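Hit-like protein involved in cell-cycle regulation (Bartonella henselae, PDB 3LB5) probably binds nucleotides and may hydrolyse nucleoside phosphoramidates, as in other HINT proteins of the histidine triad (HIT) family, with a suggested part in cell-cycle regulation. Local coordinates at residues H64-G72 with T83-I94. Numbering follows the deposited sequence.
Sequences HTLVIPKKG and TLFPVIKAVQKI
With chi1 at 169°, V67 turns CG1 anti to its backbone N and leaves CG2 beside that N, which sets CG1 over V87, A90 and V91 and CG2 further along helix 81-101, at I94. V67 CG1 lies 4.0 Å from V91 CG2. V67 CG2 runs past the side chain of I94 in the opposite direction and meets I94 CG1 at 3.9 Å. A beta-branched valine suits an extended strand and offers a broad, short surface; the small A90 is consistent with the close approach of strand 65-69 and helix 83-94, whose axes come within 8.4 Å. Toward the strand's start, the T65 and I94 side chains cross at nearly a right angle, T65 CG2 lying 3.8 Å from I94 CG2, while T65 OG1 is hydrogen-bonded to G63 O. At the other end the rigid ring of P69 puts its CB 3.5 Å from T83 CG2 and 3.7 Å from V87 CG2. K71 lays its aliphatic CD across T83 OG1 at 3.8 Å, its ammonium paired with D80 at the margin. L66 and I68 point from the strand's other face, whereas I88 and Q92 reach the second subunit. Strand and helix run nearly antiparallel (162°), and T65, V67 and P69, alternating along the strand, point their side chains to the helix-covered face of an antiparallel sheet, the helix-on-sheet packing of the alpha+beta HIT fold.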
loop_
_atom_site.group_PDB
_atom_site.type_symbol
_atom_site.label_atom_id
_atom_site.label_comp_id
_atom_site.label_asym_id
_atom_site.label_seq_id
_atom_site.Cartn_x
_atom_site.Cartn_y
_atom_site.Cartn_z
ATOM N N HIS B 64 -8.701 -11.874 4.155
ATOM C CA HIS B 64 -8.061 -10.564 4.441
ATOM C C HIS B 64 -6.903 -10.786 5.427
ATOM O O HIS B 64 -7.111 -11.269 6.556
ATOM C CB HIS B 64 -9.138 -9.640 5.031
ATOM C CG HIS B 64 -8.683 -8.251 5.401
ATOM N ND1 HIS B 64 -9.589 -7.260 5.700
ATOM C CD2 HIS B 64 -7.455 -7.688 5.537
ATOM C CE1 HIS B 64 -8.945 -6.147 6.018
ATOM N NE2 HIS B 64 -7.649 -6.381 5.932
ATOM N N THR B 65 -5.702 -10.460 4.967
ATOM C CA THR B 65 -4.458 -10.715 5.684
ATOM C C THR B 65 -3.731 -9.400 5.958
ATOM O O THR B 65 -3.799 -8.444 5.149
ATOM C CB THR B 65 -3.555 -11.652 4.857
ATOM O OG1 THR B 65 -4.294 -12.817 4.471
ATOM C CG2 THR B 65 -2.283 -12.088 5.650
ATOM N N LEU B 66 -3.032 -9.363 7.100
ATOM C CA LEU B 66 -2.206 -8.223 7.462
ATOM C C LEU B 66 -0.734 -8.617 7.400
ATOM O O LEU B 66 -0.366 -9.735 7.782
ATOM C CB LEU B 66 -2.553 -7.743 8.875
ATOM C CG LEU B 66 -4.012 -7.378 9.111
ATOM C CD1 LEU B 66 -4.220 -6.875 10.538
ATOM C CD2 LEU B 66 -4.432 -6.332 8.113
ATOM N N VAL B 67 0.108 -7.701 6.940
ATOM C CA VAL B 67 1.568 -7.957 6.957
ATOM C C VAL B 67 2.224 -6.863 7.800
ATOM O O VAL B 67 1.976 -5.668 7.564
ATOM C CB VAL B 67 2.165 -7.917 5.547
ATOM C CG1 VAL B 67 3.717 -7.900 5.590
ATOM C CG2 VAL B 67 1.689 -9.134 4.727
ATOM N N ILE B 68 3.011 -7.277 8.802
ATOM C CA ILE B 68 3.716 -6.306 9.670
ATOM C C ILE B 68 5.215 -6.575 9.721
ATOM O O ILE B 68 5.636 -7.740 9.674
ATOM C CB ILE B 68 3.175 -6.281 11.158
ATOM C CG1 ILE B 68 3.392 -7.625 11.874
ATOM C CG2 ILE B 68 1.715 -5.805 11.247
ATOM C CD1 ILE B 68 2.956 -7.565 13.394
ATOM N N PRO B 69 6.026 -5.504 9.892
ATOM C CA PRO B 69 7.415 -5.726 10.278
ATOM C C PRO B 69 7.496 -6.201 11.749
ATOM O O PRO B 69 6.650 -5.865 12.573
ATOM C CB PRO B 69 8.032 -4.336 10.126
ATOM C CG PRO B 69 6.867 -3.401 10.468
ATOM C CD PRO B 69 5.659 -4.069 9.919
ATOM N N LYS B 70 8.527 -6.960 12.077
ATOM C CA LYS B 70 8.766 -7.322 13.460
ATOM C C LYS B 70 9.452 -6.128 14.137
ATOM O O LYS B 70 9.360 -5.952 15.368
ATOM C CB LYS B 70 9.650 -8.566 13.516
ATOM C CG LYS B 70 8.910 -9.855 13.181
ATOM C CD LYS B 70 9.847 -11.049 13.314
ATOM C CE LYS B 70 9.055 -12.363 13.292
ATOM N NZ LYS B 70 9.918 -13.577 13.298
ATOM N N LYS B 71 10.160 -5.326 13.341
ATOM C CA LYS B 71 10.762 -4.119 13.884
ATOM C C LYS B 71 9.722 -3.008 13.972
ATOM O O LYS B 71 9.076 -2.689 12.979
ATOM C CB LYS B 71 11.998 -3.682 13.095
ATOM C CG LYS B 71 12.700 -2.420 13.674
ATOM C CD LYS B 71 13.952 -2.056 12.860
ATOM C CE LYS B 71 14.809 -1.041 13.593
ATOM N NZ LYS B 71 14.116 0.295 13.686
ATOM N N GLY B 72 9.587 -2.430 15.169
ATOM C CA GLY B 72 8.549 -1.448 15.464
ATOM C C GLY B 72 8.693 -0.086 14.784
ATOM O O GLY B 72 9.766 0.507 14.771
ATOM N N THR B 83 13.723 -1.592 6.481
ATOM C CA THR B 83 12.626 -2.450 6.938
ATOM C C THR B 83 11.590 -2.667 5.843
ATOM O O THR B 83 11.039 -3.758 5.688
ATOM C CB THR B 83 11.957 -1.850 8.197
ATOM O OG1 THR B 83 12.901 -1.864 9.262
ATOM C CG2 THR B 83 10.701 -2.631 8.621
ATOM N N LEU B 84 11.369 -1.623 5.060
ATOM C CA LEU B 84 10.375 -1.676 3.981
ATOM C C LEU B 84 10.637 -2.745 2.907
ATOM O O LEU B 84 9.707 -3.188 2.256
ATOM C CB LEU B 84 10.187 -0.282 3.369
ATOM C CG LEU B 84 9.746 0.778 4.391
ATOM C CD1 LEU B 84 9.568 2.132 3.686
ATOM C CD2 LEU B 84 8.465 0.414 5.179
ATOM N N PHE B 85 11.892 -3.155 2.724
ATOM C CA PHE B 85 12.216 -4.116 1.684
ATOM C C PHE B 85 11.633 -5.496 1.976
ATOM O O PHE B 85 10.820 -5.991 1.189
ATOM C CB PHE B 85 13.733 -4.121 1.383
ATOM C CG PHE B 85 14.274 -2.757 1.039
ATOM C CD1 PHE B 85 13.472 -1.815 0.384
ATOM C CD2 PHE B 85 15.580 -2.401 1.384
ATOM C CE1 PHE B 85 13.958 -0.548 0.082
ATOM C CE2 PHE B 85 16.077 -1.132 1.078
ATOM C CZ PHE B 85 15.267 -0.210 0.424
ATOM N N PRO B 86 11.991 -6.107 3.125
ATOM C CA PRO B 86 11.334 -7.379 3.432
ATOM C C PRO B 86 9.826 -7.258 3.609
ATOM O O PRO B 86 9.115 -8.223 3.355
ATOM C CB PRO B 86 12.012 -7.834 4.735
ATOM C CG PRO B 86 12.589 -6.623 5.310
ATOM C CD PRO B 86 13.047 -5.813 4.112
ATOM N N VAL B 87 9.335 -6.097 4.038
ATOM C CA VAL B 87 7.871 -5.905 4.164
ATOM C C VAL B 87 7.192 -5.990 2.797
ATOM O O VAL B 87 6.253 -6.755 2.619
ATOM C CB VAL B 87 7.495 -4.604 4.916
ATOM C CG1 VAL B 87 5.975 -4.266 4.782
ATOM C CG2 VAL B 87 7.874 -4.750 6.438
ATOM N N ILE B 88 7.693 -5.229 1.830
ATOM C CA ILE B 88 7.038 -5.173 0.529
ATOM C C ILE B 88 7.170 -6.507 -0.214
ATOM O O ILE B 88 6.244 -6.919 -0.917
ATOM C CB ILE B 88 7.529 -3.969 -0.330
ATOM C CG1 ILE B 88 6.494 -3.652 -1.421
ATOM C CG2 ILE B 88 8.906 -4.231 -0.963
ATOM C CD1 ILE B 88 5.122 -3.284 -0.892
ATOM N N LYS B 89 8.307 -7.184 -0.059
ATOM C CA LYS B 89 8.471 -8.528 -0.614
ATOM C C LYS B 89 7.383 -9.477 -0.106
ATOM O O LYS B 89 6.791 -10.247 -0.880
ATOM C CB LYS B 89 9.869 -9.070 -0.315
ATOM C CG LYS B 89 10.023 -10.584 -0.474
ATOM C CD LYS B 89 11.488 -11.007 -0.656
ATOM C CE LYS B 89 12.272 -10.861 0.642
ATOM N NZ LYS B 89 13.666 -11.411 0.484
ATOM N N ALA B 90 7.129 -9.422 1.201
ATOM C CA ALA B 90 6.137 -10.280 1.827
ATOM C C ALA B 90 4.717 -9.837 1.426
ATOM O O ALA B 90 3.834 -10.666 1.216
ATOM C CB ALA B 90 6.329 -10.247 3.348
ATOM N N VAL B 91 4.496 -8.528 1.306
ATOM C CA VAL B 91 3.211 -8.021 0.770
ATOM C C VAL B 91 2.938 -8.600 -0.649
ATOM O O VAL B 91 1.805 -8.972 -0.959
ATOM C CB VAL B 91 3.193 -6.481 0.717
ATOM C CG1 VAL B 91 1.964 -5.928 -0.040
ATOM C CG2 VAL B 91 3.247 -5.887 2.134
ATOM N N GLN B 92 3.957 -8.650 -1.500
ATOM C CA GLN B 92 3.780 -9.224 -2.836
ATOM C C GLN B 92 3.515 -10.723 -2.747
ATOM O O GLN B 92 2.617 -11.250 -3.407
ATOM C CB GLN B 92 4.983 -8.950 -3.733
ATOM C CG GLN B 92 4.898 -9.701 -5.053
ATOM C CD GLN B 92 6.151 -9.593 -5.874
ATOM O OE1 GLN B 92 7.262 -9.906 -5.407
ATOM N NE2 GLN B 92 5.990 -9.159 -7.120
ATOM N N LYS B 93 4.294 -11.408 -1.916
ATOM C CA LYS B 93 4.146 -12.855 -1.742
ATOM C C LYS B 93 2.746 -13.194 -1.227
ATOM O O LYS B 93 2.123 -14.131 -1.709
ATOM C CB LYS B 93 5.218 -13.384 -0.791
ATOM C CG LYS B 93 5.387 -14.903 -0.776
ATOM C CD LYS B 93 6.404 -15.285 0.325
ATOM C CE LYS B 93 6.688 -16.779 0.349
ATOM N NZ LYS B 93 7.298 -17.308 -0.909
ATOM N N ILE B 94 2.265 -12.425 -0.251
ATOM C CA ILE B 94 0.920 -12.627 0.313
ATOM C C ILE B 94 -0.197 -12.258 -0.665
ATOM O O ILE B 94 -1.216 -12.937 -0.695
ATOM C CB ILE B 94 0.735 -11.888 1.688
ATOM C CG1 ILE B 94 1.604 -12.533 2.773
ATOM C CG2 ILE B 94 -0.728 -11.819 2.145
ATOM C CD1 ILE B 94 1.420 -14.012 3.017
#